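Local coordinates for protein argonaute (Methanocaldococcus jannaschii, PDB 5G5S) that uses short single-stranded DNA guides to bind complementary DNA target strands and cut them, and may defend the cell against invading genetic elements, at residues 170-175 against 441-446. Sequence-based numbering, arbitrary orientation.
Sequences FVNRDK and NDYYEI
The ring of Y443 meets D174 at its edge: the carboxylate oxygen OD2 of D174 lies near the ring plane, 3.7 Å from CE1 of Y443, and the carboxylate is turned 67° from that plane. The ring belongs to the first turn of helix 442-452 in the Mid domain. It reaches across to the PAZ domain, where a Schellman motif ends helix 167-170 and a short turn leads into helix 175-179. In that motif N172, at positive phi, is the C-prime residue, its N hydrogen-bonded to D169 O. D174 N then donates a hydrogen bond to V171 O, 3.1 Å away, and D174 sits at the N-cap position of the next helix. Its OD1 caps A176 N, which helps to fix the carboxylate's rotation and leaves OD2 as the atom facing the tyrosine. D174 chi1 of -157° swings CG away from the backbone N, and the side chains of D174 and Y443 approach each other from opposite directions. Across the domain boundary the touch is light, burying just 107 Å² in all on the protein surface, away from the guide-binding sites. L177 of helix 175-179 adds a hydrophobic contact to Y443, and also touches D442. At the far end of the tyrosine, the phenol OH of Y443 is 3.7 Å from D174 OD2, too long for a hydrogen bond, and 4.1 Å from CB of N172.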
ATOM      1  N   PHE A 170       7.225 -23.682   3.134  1.00 76.62           N
ATOM      2  CA  PHE A 170       6.933 -22.890   1.953  1.00 74.52           C
ATOM      3  C   PHE A 170       8.131 -22.022   1.581  1.00 79.48           C
ATOM      4  O   PHE A 170       8.492 -21.954   0.400  1.00 78.67           O
ATOM      5  CB  PHE A 170       5.648 -22.066   2.157  1.00 75.52           C
ATOM      6  CG  PHE A 170       5.253 -21.266   0.946  1.00 76.32           C
ATOM      7  CD1 PHE A 170       4.599 -21.870  -0.123  1.00 79.12           C
ATOM      8  CD2 PHE A 170       5.594 -19.925   0.838  1.00 77.80           C
ATOM      9  CE1 PHE A 170       4.260 -21.135  -1.261  1.00 79.69           C
ATOM     10  CE2 PHE A 170       5.263 -19.198  -0.303  1.00 80.67           C
ATOM     11  CZ  PHE A 170       4.583 -19.802  -1.338  1.00 78.63           C
ATOM     12  N   VAL A 171       8.770 -21.395   2.596  1.00 78.00           N
ATOM     13  CA  VAL A 171       9.945 -20.526   2.413  1.00 78.53           C
ATOM     14  C   VAL A 171      11.270 -21.331   2.329  1.00 84.60           C
ATOM     15  O   VAL A 171      12.343 -20.808   2.638  1.00 85.39           O
ATOM     16  CB  VAL A 171       9.985 -19.307   3.390  1.00 83.30           C
ATOM     17  CG1 VAL A 171       8.755 -18.424   3.216  1.00 82.68           C
ATOM     18  CG2 VAL A 171      10.152 -19.732   4.853  1.00 84.70           C
ATOM     19  N   ASN A 172      11.168 -22.613   1.889  1.00 82.11           N
ATOM     20  CA  ASN A 172      12.250 -23.590   1.697  1.00 83.27           C
ATOM     21  C   ASN A 172      13.210 -23.685   2.887  1.00 88.51           C
ATOM     22  O   ASN A 172      14.415 -23.867   2.708  1.00 89.07           O
ATOM     23  CB  ASN A 172      12.984 -23.336   0.364  1.00 85.68           C
ATOM     24  CG  ASN A 172      12.156 -23.660  -0.864  1.00104.92           C
ATOM     25  OD1 ASN A 172      11.651 -24.789  -1.043  1.00 96.52           O
ATOM     26  ND2 ASN A 172      12.023 -22.681  -1.752  1.00 92.02           N
ATOM     27  N   ARG A 173      12.655 -23.566   4.109  1.00 85.92           N
ATOM     28  CA  ARG A 173      13.376 -23.585   5.377  1.00 88.24           C
ATOM     29  C   ARG A 173      14.611 -22.649   5.396  1.00 94.06           C
ATOM     30  O   ARG A 173      15.693 -23.039   5.849  1.00 97.21           O
ATOM     31  CB  ARG A 173      13.670 -25.021   5.848  1.00 90.94           C
ATOM     32  CG  ARG A 173      12.402 -25.823   6.151  1.00100.79           C
ATOM     33  CD  ARG A 173      12.689 -27.095   6.911  1.00112.08           C
ATOM     34  NE  ARG A 173      11.467 -27.686   7.459  1.00116.27           N
ATOM     35  CZ  ARG A 173      11.442 -28.705   8.315  1.00130.74           C
ATOM     36  NH1 ARG A 173      12.574 -29.263   8.730  1.00119.08           N
ATOM     37  NH2 ARG A 173      10.285 -29.170   8.765  1.00115.60           N
ATOM     38  N   ASP A 174      14.412 -21.387   4.926  1.00 87.98           N
ATOM     39  CA  ASP A 174      15.424 -20.328   4.832  1.00 88.11           C
ATOM     40  C   ASP A 174      14.935 -19.068   5.565  1.00 93.71           C
ATOM     41  O   ASP A 174      13.913 -18.496   5.175  1.00 92.50           O
ATOM     42  CB  ASP A 174      15.702 -20.007   3.345  1.00 87.18           C
ATOM     43  CG  ASP A 174      17.044 -19.356   3.039  1.00 95.48           C
ATOM     44  OD1 ASP A 174      17.376 -18.332   3.688  1.00 96.21           O
ATOM     45  OD2 ASP A 174      17.732 -19.829   2.105  1.00 99.06           O
ATOM     46  N   LYS A 175      15.672 -18.625   6.611  1.00 92.88           N
ATOM     47  CA  LYS A 175      15.339 -17.438   7.418  1.00 94.72           C
ATOM     48  C   LYS A 175      15.277 -16.148   6.591  1.00 97.10           C
ATOM     49  O   LYS A 175      14.483 -15.255   6.901  1.00 97.21           O
ATOM     50  CB  LYS A 175      16.323 -17.277   8.587  1.00101.73           C
ATOM     51  N   ASN A 441      12.099 -16.076  -7.017  1.00 88.90           N
ATOM     52  CA  ASN A 441      12.441 -14.696  -7.425  1.00 84.14           C
ATOM     53  C   ASN A 441      12.780 -13.807  -6.210  1.00 84.02           C
ATOM     54  O   ASN A 441      13.486 -12.814  -6.354  1.00 80.91           O
ATOM     55  CB  ASN A 441      11.306 -14.056  -8.237  1.00 81.85           C
ATOM     56  CG  ASN A 441      11.321 -14.349  -9.718  1.00109.06           C
ATOM     57  OD1 ASN A 441      12.373 -14.568 -10.341  1.00100.82           O
ATOM     58  ND2 ASN A 441      10.143 -14.301 -10.330  1.00103.77           N
ATOM     59  N   ASP A 442      12.291 -14.191  -5.011  1.00 80.92           N
ATOM     60  CA  ASP A 442      12.562 -13.521  -3.742  1.00 78.46           C
ATOM     61  C   ASP A 442      14.046 -13.585  -3.363  1.00 80.70           C
ATOM     62  O   ASP A 442      14.511 -12.718  -2.624  1.00 78.17           O
ATOM     63  CB  ASP A 442      11.662 -14.076  -2.626  1.00 82.36           C
ATOM     64  CG  ASP A 442      10.228 -13.560  -2.670  1.00 93.34           C
ATOM     65  OD1 ASP A 442      10.024 -12.388  -3.084  1.00 90.75           O
ATOM     66  OD2 ASP A 442       9.316 -14.307  -2.258  1.00101.97           O
ATOM     67  N   TYR A 443      14.797 -14.587  -3.899  1.00 79.12           N
ATOM     68  CA  TYR A 443      16.239 -14.724  -3.684  1.00 79.84           C
ATOM     69  C   TYR A 443      16.979 -13.550  -4.331  1.00 81.87           C
ATOM     70  O   TYR A 443      18.004 -13.119  -3.809  1.00 81.79           O
ATOM     71  CB  TYR A 443      16.774 -16.070  -4.206  1.00 84.98           C
ATOM     72  CG  TYR A 443      16.492 -17.264  -3.313  1.00 90.15           C
ATOM     73  CD1 TYR A 443      17.032 -17.347  -2.031  1.00 93.17           C
ATOM     74  CD2 TYR A 443      15.756 -18.350  -3.780  1.00 93.90           C
ATOM     75  CE1 TYR A 443      16.794 -18.452  -1.215  1.00 98.70           C
ATOM     76  CE2 TYR A 443      15.524 -19.469  -2.978  1.00 99.12           C
ATOM     77  CZ  TYR A 443      16.050 -19.519  -1.696  1.00109.72           C
ATOM     78  OH  TYR A 443      15.822 -20.622  -0.903  1.00116.34           O
ATOM     79  N   TYR A 444      16.430 -12.996  -5.434  1.00 77.83           N
ATOM     80  CA  TYR A 444      16.976 -11.810  -6.104  1.00 75.28           C
ATOM     81  C   TYR A 444      16.805 -10.581  -5.217  1.00 76.04           C
ATOM     82  O   TYR A 444      17.686  -9.721  -5.189  1.00 74.03           O
ATOM     83  CB  TYR A 444      16.324 -11.585  -7.480  1.00 75.21           C
ATOM     84  CG  TYR A 444      16.666 -12.635  -8.521  1.00 78.86           C
ATOM     85  CD1 TYR A 444      17.992 -12.930  -8.835  1.00 82.92           C
ATOM     86  CD2 TYR A 444      15.667 -13.268  -9.254  1.00 80.18           C
ATOM     87  CE1 TYR A 444      18.311 -13.885  -9.804  1.00 87.10           C
ATOM     88  CE2 TYR A 444      15.974 -14.200 -10.246  1.00 83.65           C
ATOM     89  CZ  TYR A 444      17.297 -14.515 -10.506  1.00 91.90           C
ATOM     90  OH  TYR A 444      17.606 -15.433 -11.472  1.00 93.94           O
ATOM     91  N   GLU A 445      15.686 -10.521  -4.465  1.00 73.15           N
ATOM     92  CA  GLU A 445      15.387  -9.450  -3.505  1.00 70.86           C
ATOM     93  C   GLU A 445      16.309  -9.603  -2.276  1.00 76.89           C
ATOM     94  O   GLU A 445      16.734  -8.598  -1.698  1.00 74.98           O
ATOM     95  CB  GLU A 445      13.901  -9.478  -3.088  1.00 71.47           C
ATOM     96  CG  GLU A 445      12.911  -9.111  -4.189  1.00 77.09           C
ATOM     97  CD  GLU A 445      13.042  -7.710  -4.755  1.00 92.30           C
ATOM     98  OE1 GLU A 445      13.210  -6.750  -3.966  1.00 84.27           O
ATOM     99  OE2 GLU A 445      12.987  -7.577  -5.998  1.00 91.51           O
ATOM    100  N   ILE A 446      16.630 -10.870  -1.901  1.00 76.85           N
ATOM    101  CA  ILE A 446      17.570 -11.194  -0.815  1.00 79.62           C
ATOM    102  C   ILE A 446      18.947 -10.663  -1.203  1.00 82.65           C
ATOM    103  O   ILE A 446      19.609 -10.042  -0.374  1.00 82.51           O
ATOM    104  CB  ILE A 446      17.575 -12.721  -0.455  1.00 86.86           C
ATOM    105  CG1 ILE A 446      16.274 -13.144   0.258  1.00 88.06           C
ATOM    106  CG2 ILE A 446      18.813 -13.159   0.351  1.00 90.87           C
ATOM    107  CD1 ILE A 446      15.878 -12.267   1.464  1.00100.62           C
TER